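Local atomic coordinates of microbial serine proteinases; subtilisin (Bacillus subtilis, PDB entry 2GKO), a protein that cleaves peptide bonds as a cold-adapted, calcium-loaded serine endopeptidase of the subtilisin family. Residues Ala2-Trp8 with Pro229-Tyr234; Ile10-Tyr14 with Val89-Ala93; Pro42-Asn47 with Leu80-Gly84; Ile119-Asp124 with Ala151-Ala155; Thr131-Ile135 with Ala259-Trp263. All blocks are in the same frame, centred on the assembly; numbering follows the deposited sequence.

Interaction 1: Ala2-Trp8 with Pro229-Tyr234; sequences ASQSTPW and PGAAVY
Ala2 meets Tyr234 at the rim of the phenol, its CB near the ring plane and 3.8 Å from OH. The backbone N of Ser3 then donates to Tyr234 OH at 3.0 Å, a nearly straight bond (168°), and one water lies within bonding distance of both Ser3 OG and that phenol oxygen. Gln4 lies across the same ring: its CG stands 4.1 Å from the centroid, 11° off the normal, as a CH-pi contact, and its amide stacks with the ring, the two planes 15° apart. Farther along, Pro7 brings its CG to the ring edge, 4.0 Å from Tyr234 CD2. Trp8 closes the contact. Its NE1 donates to Ala231 O at 2.9 Å, the acceptor lying in the indole plane, with a weak second bond to Ala232 O, while Pro229 CB packs over a face of the six-membered ring, 3.6 Å from CH2. Around these contacts, Tyr234 lies ring to ring, almost parallel, with Tyr242 of strand 242-245, the partner of strand 233-236; Pro229 and Val233 rest on helix 248-265, and Pro7 occupies the N-cap position of helix 8-14.

Interaction 2: Ile10-Tyr14 with Val89-Ala93; sequences IKAIY and VYGVA
Ile10 and Ile13, one turn apart on helix 8-14, converge on a single methyl, CG2 of Val92. Ile10 brings its CD1 to 3.6 Å from this methyl, and Ile13 brings its CG2 to 3.8 Å. The conformations of the two isoleucines differ. In Ile10 the CG1 branch stands opposite the carbonyl carbon and beside the backbone N (chi1 -63°), and a further bend at chi2 (-52°) carries CD1 down onto the 89-93 loop; on the way CG1 passes 3.4 Å from Tyr90 O, and CD1 also reaches Gly91 CA. In Ile13 CG1 is trans to N (chi1 -161°), which leaves the shorter branch, CG2, to meet Val92, the two side chains crossing at about a right angle. Val92 offers both of its methyls: CG2 goes to the isoleucines, and CG1 faces Tyr14, 4.1 Å from CE2.

Tyr14 supplies the polar link. Its CB leaves the helix obliquely, but the long ring carries the hydroxyl back to the loop, where OH donates to Val92 O at 2.6 Å. The acceptor sits at the ring edge, in plane, and the donor lies in the carbonyl plane. The same hydroxyl is hydrogen-bonded to Ser23 N, so backbone groups of two loops grip it. His254 of helix 248-265 packs against Ile10, Ile13 and Val92. The whole is a short N-terminal helix docked on a loop that runs between helix 71-80 and strand 97-102 of the subtilase fold.

Interaction 3: Pro42-Asn47 with Leu80-Gly84; sequences PDLSNN and LANGG
Asp43 and Asn82 make the central bond: Asn82 N donates to Asp43 O at 2.9 Å, with an N-H...O angle of 153°. Beside it, Ala81 CA makes a CA-H...O contact with the same carbonyl oxygen. A second bond lies farther along, where Asn47 ND2 donates to Leu80 O at 2.9 Å, the oxygen only 8° out of the amide plane. The ND2 group also reaches Pro94 O, so one amide spans two backbone carbonyls. On the apolar side, Leu44 sends CD2 across the end of Leu80, 3.9 Å from CD1 and roughly at right angles to it, with Ala81 CA equally near.

The next shell fixes Asn82. With CG between its own backbone N and carbonyl carbon (chi1 64°), the amide is turned over the following residues, and OD1 accepts from Gly84 N at 2.8 Å. The other end of the amide, ND2, is taken up by water: one molecule accepts from it and from Asn46 N while donating to Pro42 O, and a second accepts from it while donating to Asn47 OD1. One bridge thus reaches the 42-47 backbone, the other the Asn47 side chain. The Asp43 carboxylate is held from outside, its OD2 bonded to Tyr242 OH and to Val89 N.

Residues 82-84 form an Asx turn just past helix 71-80 of the subtilase fold, against the loop that leads into strand 48-53.

Interaction 4: Ile119-Asp124 with Ala151-Ala155; sequences IRHAGD and AVDYA
Arg120 and Tyr154 form a cation-pi pair: Arg120 CZ stands 3.7 Å from the ring centroid, almost on its normal. The two flat groups are not quite parallel, with planes 31° apart, and the tilt brings NH2 closest, 3.2 Å from Tyr154 CD1. A bend at chi3 (55°) turns the guanidinium back over the ring.

The one hydrogen bond across the segments runs from Tyr154 OH to Asp124 OD2, very short at 2.5 Å. The carboxylate oxygen comes to the edge of the ring, near its plane, while the carboxylate itself stands almost perpendicular to it.

Apolar packing fills the buried side. Ile119 does most of it, with CB 3.7 Å from Ala151 CB, CD1 against Val152 CG2, and CG2 3.8 Å from Ala155 CB. At Gly123 the helices come close, its CA lying 4.5 Å from that of Ala155. Small residues here suit an axis separation of 8.3 Å between segments that run almost parallel (7°).

Chemically, Tyr154 would probably be polarised from two directions: the positive guanidinium over its face would favour a more acidic phenol, while the adjacent carboxylate would oppose loss of the proton it receives, so a neutral, strongly donating hydroxyl is likely.

Interaction 5: Thr131-Ile135 with Ala259-Trp263; sequences TKVVI and AAKIW
Strand 133-137 belongs to the central, largely parallel sheet of the alpha/beta subtilase fold, and helix 248-265 packs against a face of that sheet. Where they meet, the strand and helix segments run nearly antiparallel, 166° between their directions and 9.4 Å between their axes, a spacing bridged mainly by side chains. Trp263 does most of the bridging.

Its indole lies with one face toward Lys132. Lys132 CB stands over the six-membered ring, 3.8 Å from its centroid and 8° off the normal, a CH-pi contact. The chain bends at chi2 (-52°) and then runs on across the indole, so that CD comes 3.5 Å from Trp263 CZ2 and CE passes close to NE1. The aliphatic part of a lysine thus serves as the cover, while the ammonium reaches past the ring to a weak hydrogen bond with Ala269 O. The same carbonyl receives the stronger bond from Trp263 NE1, which would limit the indole's rotation.

The edge of the ring meets the strand itself. Val134 points its CB at the helix, and CG2 touches CE3 of Trp263 near the ring plane. That methyl also reaches Ala259 CB at 4.4 Å, one turn before Trp263. Leu161 of strand 161-165 also packs against Ala259 and Trp263. One polar atom of the strand backbone meets the ring, Val133 O, at its edge, 3.5 Å from Trp263 CZ3.

How the interactions relate
Interactions 1, 2 and 3 form a continuous patch: Ser5 O bonds to Tyr90 N between interactions 1 and 2, and Gly91 N to Ala81 O between interactions 2 and 3, each at 2.9 Å. Interaction 2 also touches interaction 5 through helix 248-265, where Lys261 nears Tyr14. Helix 112-129 of interaction 4 packs on strand 133-137 of interaction 5, Ile119 CG2 lying 3.9 Å from Ile135 CD1; interaction 4 is remote from interaction 1, their centres 31 Å apart on opposite sides of the molecule. The phenylmethanesulfonic acid in the active-site pocket lies about 8 Å from the side-chain position of Gly230 in interaction 1 and about 14 Å from the side chain of Leu44 in interaction 3.

Interaction 1: Ala2-Trp8 with Pro229-Tyr234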
# COMPACT_ATOMS: atom_id res chain seq x y z
N ALA A 2 20.22 -3.68 -9.34
CA ALA A 2 19.48 -2.41 -9.23
C ALA A 2 20.45 -1.26 -9.38
O ALA A 2 21.63 -1.40 -9.10
CB ALA A 2 18.76 -2.32 -7.88
N SER A 3 19.95 -0.12 -9.84
CA SER A 3 20.73 1.11 -9.88
C SER A 3 20.48 1.96 -8.62
O SER A 3 21.12 3.01 -8.44
CB SER A 3 20.42 1.92 -11.14
OG SER A 3 19.04 2.25 -11.24
N GLN A 4 19.54 1.53 -7.79
CA GLN A 4 19.28 2.13 -6.48
C GLN A 4 19.05 1.05 -5.44
O GLN A 4 18.41 0.04 -5.71
CB GLN A 4 18.06 3.07 -6.53
CG GLN A 4 18.05 4.00 -7.74
CD GLN A 4 16.91 5.01 -7.71
OE1 GLN A 4 16.45 5.47 -8.77
NE2 GLN A 4 16.48 5.39 -6.52
N SER A 5 19.60 1.25 -4.26
CA SER A 5 19.37 0.36 -3.13
C SER A 5 18.16 0.84 -2.34
O SER A 5 17.27 0.06 -2.03
CB SER A 5 20.59 0.31 -2.21
OG SER A 5 21.72 -0.18 -2.92
N THR A 6 18.14 2.13 -2.02
CA THR A 6 17.08 2.75 -1.23
C THR A 6 16.61 3.99 -1.98
O THR A 6 17.19 5.07 -1.89
CB THR A 6 17.57 3.09 0.16
OG1 THR A 6 18.78 3.85 0.07
CG2 THR A 6 17.95 1.80 0.89
N PRO A 7 15.58 3.80 -2.78
CA PRO A 7 14.91 4.92 -3.45
C PRO A 7 14.48 6.05 -2.53
O PRO A 7 14.34 5.88 -1.32
CB PRO A 7 13.69 4.23 -4.05
CG PRO A 7 14.19 2.87 -4.37
CD PRO A 7 15.00 2.51 -3.18
N TRP A 8 14.23 7.22 -3.12
CA TRP A 8 13.92 8.41 -2.31
C TRP A 8 12.79 8.18 -1.34
O TRP A 8 12.82 8.62 -0.19
CB TRP A 8 13.66 9.65 -3.19
CG TRP A 8 12.25 9.77 -3.73
CD1 TRP A 8 11.83 9.40 -4.97
CD2 TRP A 8 11.11 10.33 -3.06
NE1 TRP A 8 10.49 9.67 -5.11
CE2 TRP A 8 10.02 10.23 -3.95
CE3 TRP A 8 10.89 10.89 -1.79
CZ2 TRP A 8 8.74 10.69 -3.61
CZ3 TRP A 8 9.63 11.33 -1.45
CH2 TRP A 8 8.56 11.23 -2.37
N PRO A 229 5.29 8.33 0.05
CA PRO A 229 5.91 8.60 -1.26
C PRO A 229 5.22 7.88 -2.43
O PRO A 229 5.06 6.66 -2.38
CB PRO A 229 7.34 8.10 -1.07
CG PRO A 229 7.57 8.27 0.37
CD PRO A 229 6.29 7.83 1.02
N GLY A 230 4.84 8.63 -3.45
CA GLY A 230 4.16 8.05 -4.60
C GLY A 230 4.54 8.55 -5.97
O GLY A 230 4.13 7.93 -6.96
N ALA A 231 5.32 9.63 -6.07
CA ALA A 231 5.74 10.18 -7.35
C ALA A 231 7.19 9.78 -7.63
O ALA A 231 8.05 9.84 -6.74
CB ALA A 231 5.58 11.73 -7.37
N ALA A 232 7.46 9.37 -8.86
CA ALA A 232 8.80 9.00 -9.32
C ALA A 232 9.43 7.93 -8.45
O ALA A 232 10.57 8.10 -7.98
CB ALA A 232 9.67 10.22 -9.41
N VAL A 233 8.69 6.84 -8.23
CA VAL A 233 9.10 5.74 -7.35
C VAL A 233 9.73 4.61 -8.17
O VAL A 233 9.11 4.03 -9.07
CB VAL A 233 7.91 5.20 -6.54
CG1 VAL A 233 8.27 3.95 -5.76
CG2 VAL A 233 7.38 6.27 -5.62
N TYR A 234 10.99 4.32 -7.86
CA TYR A 234 11.76 3.26 -8.51
C TYR A 234 11.49 2.01 -7.71
O TYR A 234 11.57 2.01 -6.48
CB TYR A 234 13.26 3.60 -8.45
CG TYR A 234 14.24 2.58 -8.97
CD1 TYR A 234 14.62 2.60 -10.29
CD2 TYR A 234 14.80 1.62 -8.13
CE1 TYR A 234 15.57 1.70 -10.78
CE2 TYR A 234 15.72 0.69 -8.61
CZ TYR A 234 16.11 0.75 -9.92
OH TYR A 234 17.03 -0.15 -10.44
O HOH W 1 17.72 -0.13 -12.99

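Interaction 2: Ile10-Tyr14 with Val89-Ala93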
# COMPACT_ATOMS: atom_id res chain seq x y z
N ILE A 10 11.84 5.35 0.08
CA ILE A 10 12.30 4.46 1.14
C ILE A 10 13.09 5.30 2.16
O ILE A 10 12.83 5.23 3.34
CB ILE A 10 13.13 3.29 0.58
CG1 ILE A 10 12.27 2.41 -0.35
CG2 ILE A 10 13.71 2.45 1.69
CD1 ILE A 10 10.95 1.93 0.22
N LYS A 11 14.04 6.09 1.67
CA LYS A 11 14.80 6.98 2.53
C LYS A 11 13.87 7.94 3.24
O LYS A 11 14.04 8.21 4.42
CB LYS A 11 15.86 7.75 1.74
CG LYS A 11 16.98 6.89 1.19
CD LYS A 11 18.12 7.79 0.66
CE LYS A 11 19.36 7.01 0.28
NZ LYS A 11 19.30 6.45 -1.09
N ALA A 12 12.86 8.46 2.54
CA ALA A 12 11.92 9.38 3.16
C ALA A 12 11.11 8.76 4.28
O ALA A 12 11.01 9.31 5.37
CB ALA A 12 11.00 9.99 2.13
N ILE A 13 10.53 7.59 4.05
CA ILE A 13 9.75 6.97 5.09
C ILE A 13 10.63 6.44 6.25
O ILE A 13 10.17 6.37 7.38
CB ILE A 13 8.75 5.89 4.51
CG1 ILE A 13 7.63 5.59 5.49
CG2 ILE A 13 9.44 4.62 4.09
CD1 ILE A 13 6.42 4.90 4.83
N TYR A 14 11.89 6.10 5.96
CA TYR A 14 12.85 5.68 6.99
C TYR A 14 13.45 6.89 7.69
O TYR A 14 14.03 6.76 8.78
CB TYR A 14 13.98 4.82 6.39
CG TYR A 14 13.69 3.36 6.56
CD1 TYR A 14 14.29 2.61 7.56
CD2 TYR A 14 12.72 2.74 5.77
CE1 TYR A 14 13.97 1.26 7.75
CE2 TYR A 14 12.39 1.40 5.96
CZ TYR A 14 13.02 0.67 6.94
OH TYR A 14 12.69 -0.65 7.12
N VAL A 89 17.22 -3.72 -4.94
CA VAL A 89 16.42 -2.70 -4.28
C VAL A 89 15.78 -3.22 -2.99
O VAL A 89 15.48 -4.41 -2.87
CB VAL A 89 15.34 -2.12 -5.27
CG1 VAL A 89 14.13 -3.05 -5.40
CG2 VAL A 89 14.91 -0.72 -4.84
N TYR A 90 15.59 -2.32 -2.04
CA TYR A 90 15.00 -2.57 -0.74
C TYR A 90 13.66 -1.87 -0.67
O TYR A 90 13.51 -0.72 -1.10
CB TYR A 90 15.90 -2.03 0.37
CG TYR A 90 17.12 -2.87 0.65
CD1 TYR A 90 18.32 -2.60 -0.00
CD2 TYR A 90 17.07 -3.91 1.55
CE1 TYR A 90 19.46 -3.38 0.26
CE2 TYR A 90 18.20 -4.69 1.81
CZ TYR A 90 19.38 -4.42 1.17
OH TYR A 90 20.47 -5.22 1.48
N GLY A 91 12.68 -2.57 -0.11
CA GLY A 91 11.42 -1.99 0.27
C GLY A 91 11.35 -1.77 1.76
O GLY A 91 12.32 -1.98 2.52
N VAL A 92 10.19 -1.35 2.21
CA VAL A 92 10.04 -0.85 3.56
C VAL A 92 10.19 -1.97 4.61
O VAL A 92 10.80 -1.76 5.67
CB VAL A 92 8.67 -0.10 3.75
CG1 VAL A 92 8.49 0.32 5.19
CG2 VAL A 92 8.58 1.12 2.85
N ALA A 93 9.63 -3.14 4.32
CA ALA A 93 9.59 -4.27 5.28
C ALA A 93 10.16 -5.51 4.60
O ALA A 93 9.42 -6.43 4.22
CB ALA A 93 8.17 -4.53 5.73

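Interaction 3: Pro42-Asn47 with Leu80-Gly84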
# COMPACT_ATOMS: atom_id res chain seq x y z
N PRO A 42 14.73 -11.36 -8.40
CA PRO A 42 15.74 -11.60 -7.37
C PRO A 42 15.55 -10.85 -6.07
O PRO A 42 16.01 -11.31 -5.04
CB PRO A 42 17.06 -11.14 -8.03
CG PRO A 42 16.74 -10.66 -9.35
CD PRO A 42 15.30 -10.95 -9.68
N ASP A 43 14.91 -9.69 -6.12
CA ASP A 43 14.69 -8.90 -4.92
C ASP A 43 13.36 -9.20 -4.23
O ASP A 43 13.07 -8.60 -3.22
CB ASP A 43 14.71 -7.41 -5.24
CG ASP A 43 15.99 -6.97 -5.91
OD1 ASP A 43 17.02 -7.68 -5.80
OD2 ASP A 43 16.03 -5.93 -6.58
N LEU A 44 12.61 -10.17 -4.76
CA LEU A 44 11.31 -10.57 -4.16
C LEU A 44 11.20 -12.04 -3.83
O LEU A 44 10.47 -12.41 -2.92
CB LEU A 44 10.14 -10.21 -5.08
CG LEU A 44 9.97 -8.74 -5.43
CD1 LEU A 44 8.88 -8.55 -6.48
CD2 LEU A 44 9.62 -7.97 -4.18
N SER A 45 11.94 -12.88 -4.55
CA SER A 45 11.72 -14.33 -4.54
C SER A 45 11.78 -14.94 -3.15
O SER A 45 10.99 -15.83 -2.81
CB SER A 45 12.78 -14.99 -5.43
OG SER A 45 12.60 -16.40 -5.42
N ASN A 46 12.71 -14.48 -2.35
CA ASN A 46 12.91 -15.04 -1.04
C ASN A 46 11.79 -14.71 -0.05
O ASN A 46 11.70 -15.34 1.01
CB ASN A 46 14.23 -14.58 -0.47
CG ASN A 46 15.21 -15.73 -0.26
OD1 ASN A 46 15.47 -16.53 -1.17
ND2 ASN A 46 15.76 -15.79 0.93
N ASN A 47 10.98 -13.70 -0.37
CA ASN A 47 9.84 -13.34 0.45
C ASN A 47 8.52 -13.93 -0.04
O ASN A 47 7.50 -13.80 0.62
CB ASN A 47 9.71 -11.83 0.61
CG ASN A 47 10.70 -11.27 1.60
OD1 ASN A 47 11.12 -11.99 2.51
ND2 ASN A 47 11.06 -10.00 1.46
N LEU A 80 8.20 -4.62 0.22
CA LEU A 80 9.02 -5.68 0.84
C LEU A 80 10.20 -6.25 0.04
O LEU A 80 10.69 -7.34 0.36
CB LEU A 80 8.10 -6.82 1.36
CG LEU A 80 7.09 -7.47 0.40
CD1 LEU A 80 7.74 -8.11 -0.82
CD2 LEU A 80 6.29 -8.51 1.18
N ALA A 81 10.68 -5.55 -0.99
CA ALA A 81 11.90 -5.98 -1.70
C ALA A 81 13.03 -6.12 -0.65
O ALA A 81 13.07 -5.37 0.31
CB ALA A 81 12.29 -5.00 -2.77
N ASN A 82 13.90 -7.09 -0.84
CA ASN A 82 14.85 -7.48 0.21
C ASN A 82 16.31 -7.26 -0.18
O ASN A 82 17.19 -7.76 0.52
CB ASN A 82 14.64 -8.94 0.60
CG ASN A 82 14.94 -9.90 -0.52
OD1 ASN A 82 15.51 -9.52 -1.53
ND2 ASN A 82 14.47 -11.15 -0.39
N GLY A 83 16.54 -6.55 -1.27
CA GLY A 83 17.88 -6.27 -1.76
C GLY A 83 18.56 -7.42 -2.48
O GLY A 83 19.71 -7.27 -2.89
N GLY A 84 17.88 -8.55 -2.66
CA GLY A 84 18.45 -9.70 -3.33
C GLY A 84 19.65 -10.27 -2.61
O GLY A 84 19.57 -10.57 -1.43
O HOH W 2 14.86 -12.46 -2.88
O HOH W 3 13.86 -12.51 2.41

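Interaction 4: Ile119-Asp124 with Ala151-Ala155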
# COMPACT_ATOMS: atom_id res chain seq x y z
N ILE A 119 -9.97 -10.64 -1.42
CA ILE A 119 -10.04 -9.98 -0.12
C ILE A 119 -10.57 -10.98 0.90
O ILE A 119 -10.02 -11.14 1.96
CB ILE A 119 -10.93 -8.72 -0.16
CG1 ILE A 119 -10.33 -7.64 -1.08
CG2 ILE A 119 -11.09 -8.15 1.23
CD1 ILE A 119 -11.32 -6.59 -1.43
N ARG A 120 -11.68 -11.64 0.56
CA ARG A 120 -12.24 -12.62 1.47
C ARG A 120 -11.26 -13.75 1.75
O ARG A 120 -11.15 -14.17 2.89
CB ARG A 120 -13.55 -13.19 0.93
CG ARG A 120 -14.68 -12.16 0.88
CD ARG A 120 -15.96 -12.72 0.32
NE ARG A 120 -16.33 -13.90 1.08
CZ ARG A 120 -17.08 -13.90 2.19
NH1 ARG A 120 -17.32 -15.05 2.81
NH2 ARG A 120 -17.59 -12.75 2.69
N HIS A 121 -10.58 -14.23 0.73
CA HIS A 121 -9.62 -15.31 0.89
C HIS A 121 -8.48 -14.93 1.84
O HIS A 121 -8.08 -15.72 2.69
CB HIS A 121 -9.08 -15.80 -0.45
CG HIS A 121 -8.19 -17.00 -0.33
ND1 HIS A 121 -8.65 -18.21 0.17
CD2 HIS A 121 -6.87 -17.16 -0.57
CE1 HIS A 121 -7.64 -19.07 0.19
NE2 HIS A 121 -6.56 -18.47 -0.25
N ALA A 122 -8.00 -13.70 1.73
CA ALA A 122 -6.95 -13.21 2.61
C ALA A 122 -7.44 -13.24 4.05
O ALA A 122 -6.73 -13.65 4.94
CB ALA A 122 -6.54 -11.81 2.21
N GLY A 123 -8.68 -12.80 4.28
CA GLY A 123 -9.28 -12.86 5.61
C GLY A 123 -9.41 -14.29 6.11
O GLY A 123 -9.11 -14.56 7.28
N ASP A 124 -9.82 -15.20 5.24
CA ASP A 124 -10.00 -16.60 5.60
C ASP A 124 -8.67 -17.24 5.95
O ASP A 124 -8.59 -18.08 6.86
CB ASP A 124 -10.69 -17.37 4.48
CG ASP A 124 -12.15 -17.00 4.34
OD1 ASP A 124 -12.70 -17.24 3.26
OD2 ASP A 124 -12.80 -16.47 5.26
N ALA A 151 -16.49 -7.32 1.08
CA ALA A 151 -15.29 -8.14 1.26
C ALA A 151 -14.31 -7.44 2.18
O ALA A 151 -13.77 -8.06 3.09
CB ALA A 151 -14.66 -8.45 -0.09
N VAL A 152 -14.12 -6.13 1.99
CA VAL A 152 -13.26 -5.33 2.87
C VAL A 152 -13.73 -5.39 4.31
O VAL A 152 -12.94 -5.62 5.23
CB VAL A 152 -13.14 -3.86 2.38
CG1 VAL A 152 -12.56 -2.94 3.44
CG2 VAL A 152 -12.31 -3.80 1.10
N ASP A 153 -15.03 -5.21 4.50
CA ASP A 153 -15.59 -5.24 5.84
C ASP A 153 -15.43 -6.63 6.48
O ASP A 153 -15.11 -6.72 7.66
CB ASP A 153 -17.08 -4.84 5.79
CG ASP A 153 -17.29 -3.39 5.36
OD1 ASP A 153 -16.38 -2.55 5.59
OD2 ASP A 153 -18.36 -3.02 4.79
N TYR A 154 -15.65 -7.67 5.69
CA TYR A 154 -15.49 -9.05 6.13
C TYR A 154 -14.07 -9.31 6.62
O TYR A 154 -13.84 -9.82 7.71
CB TYR A 154 -15.84 -9.96 4.97
CG TYR A 154 -15.62 -11.44 5.17
CD1 TYR A 154 -16.60 -12.24 5.74
CD2 TYR A 154 -14.45 -12.06 4.73
CE1 TYR A 154 -16.41 -13.60 5.90
CE2 TYR A 154 -14.25 -13.43 4.87
CZ TYR A 154 -15.24 -14.19 5.47
OH TYR A 154 -15.06 -15.54 5.62
N ALA A 155 -13.11 -8.94 5.78
CA ALA A 155 -11.70 -9.12 6.14
C ALA A 155 -11.27 -8.30 7.35
O ALA A 155 -10.56 -8.79 8.21
CB ALA A 155 -10.80 -8.81 4.94

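Interaction 5: Thr131-Ile135 with Ala259-Trp263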
# COMPACT_ATOMS: atom_id res chain seq x y z
N THR A 131 -2.71 -15.86 11.56
CA THR A 131 -1.58 -15.03 11.17
C THR A 131 -2.08 -13.63 10.84
O THR A 131 -3.27 -13.43 10.60
CB THR A 131 -0.84 -15.69 9.99
OG1 THR A 131 0.46 -15.10 9.83
CG2 THR A 131 -1.56 -15.47 8.67
N LYS A 132 -1.16 -12.68 10.84
CA LYS A 132 -1.47 -11.28 10.61
C LYS A 132 -1.28 -10.95 9.14
O LYS A 132 -0.28 -11.35 8.51
CB LYS A 132 -0.62 -10.38 11.51
CG LYS A 132 -0.83 -10.64 13.01
CD LYS A 132 -2.30 -10.60 13.40
CE LYS A 132 -2.47 -10.32 14.89
NZ LYS A 132 -3.89 -10.18 15.29
N VAL A 133 -2.26 -10.25 8.58
CA VAL A 133 -2.29 -9.95 7.15
C VAL A 133 -2.55 -8.46 6.97
O VAL A 133 -3.50 -7.88 7.56
CB VAL A 133 -3.35 -10.80 6.42
CG1 VAL A 133 -3.38 -10.44 4.96
CG2 VAL A 133 -3.07 -12.29 6.61
N VAL A 134 -1.71 -7.84 6.15
CA VAL A 134 -1.93 -6.49 5.65
C VAL A 134 -2.26 -6.64 4.17
O VAL A 134 -1.41 -7.05 3.38
CB VAL A 134 -0.68 -5.60 5.80
CG1 VAL A 134 -0.97 -4.17 5.28
CG2 VAL A 134 -0.19 -5.55 7.25
N ILE A 135 -3.49 -6.32 3.79
CA ILE A 135 -3.83 -6.21 2.38
C ILE A 135 -3.37 -4.86 1.84
O ILE A 135 -3.62 -3.83 2.45
CB ILE A 135 -5.37 -6.31 2.15
CG1 ILE A 135 -5.82 -7.75 2.37
CG2 ILE A 135 -5.73 -5.83 0.74
CD1 ILE A 135 -7.35 -7.97 2.34
N ALA A 259 3.25 -0.56 7.94
CA ALA A 259 2.31 -1.25 8.82
C ALA A 259 2.87 -2.61 9.23
O ALA A 259 2.78 -2.98 10.40
CB ALA A 259 0.95 -1.43 8.12
N ALA A 260 3.46 -3.33 8.29
CA ALA A 260 4.04 -4.65 8.58
C ALA A 260 5.25 -4.56 9.50
O ALA A 260 5.41 -5.38 10.40
CB ALA A 260 4.41 -5.35 7.29
N LYS A 261 6.08 -3.56 9.27
CA LYS A 261 7.25 -3.28 10.11
C LYS A 261 6.80 -2.99 11.55
O LYS A 261 7.41 -3.48 12.53
CB LYS A 261 8.01 -2.09 9.53
CG LYS A 261 9.36 -1.82 10.14
CD LYS A 261 10.12 -0.76 9.35
CE LYS A 261 11.35 -0.26 10.12
NZ LYS A 261 12.40 -1.29 10.26
N ILE A 262 5.74 -2.19 11.69
CA ILE A 262 5.17 -1.88 13.00
C ILE A 262 4.60 -3.15 13.63
O ILE A 262 4.90 -3.48 14.78
CB ILE A 262 4.08 -0.79 12.86
CG1 ILE A 262 4.71 0.54 12.49
CG2 ILE A 262 3.26 -0.64 14.14
CD1 ILE A 262 3.70 1.58 12.01
N TRP A 263 3.81 -3.90 12.86
CA TRP A 263 3.09 -5.05 13.38
C TRP A 263 4.05 -6.12 13.90
O TRP A 263 3.76 -6.77 14.90
CB TRP A 263 2.14 -5.65 12.32
CG TRP A 263 0.86 -6.20 12.87
CD1 TRP A 263 0.59 -6.57 14.17
CD2 TRP A 263 -0.34 -6.43 12.14
NE1 TRP A 263 -0.71 -6.98 14.28
CE2 TRP A 263 -1.31 -6.90 13.04
CE3 TRP A 263 -0.72 -6.25 10.80
CZ2 TRP A 263 -2.61 -7.22 12.65
CZ3 TRP A 263 -1.99 -6.56 10.41
CH2 TRP A 263 -2.92 -7.05 11.32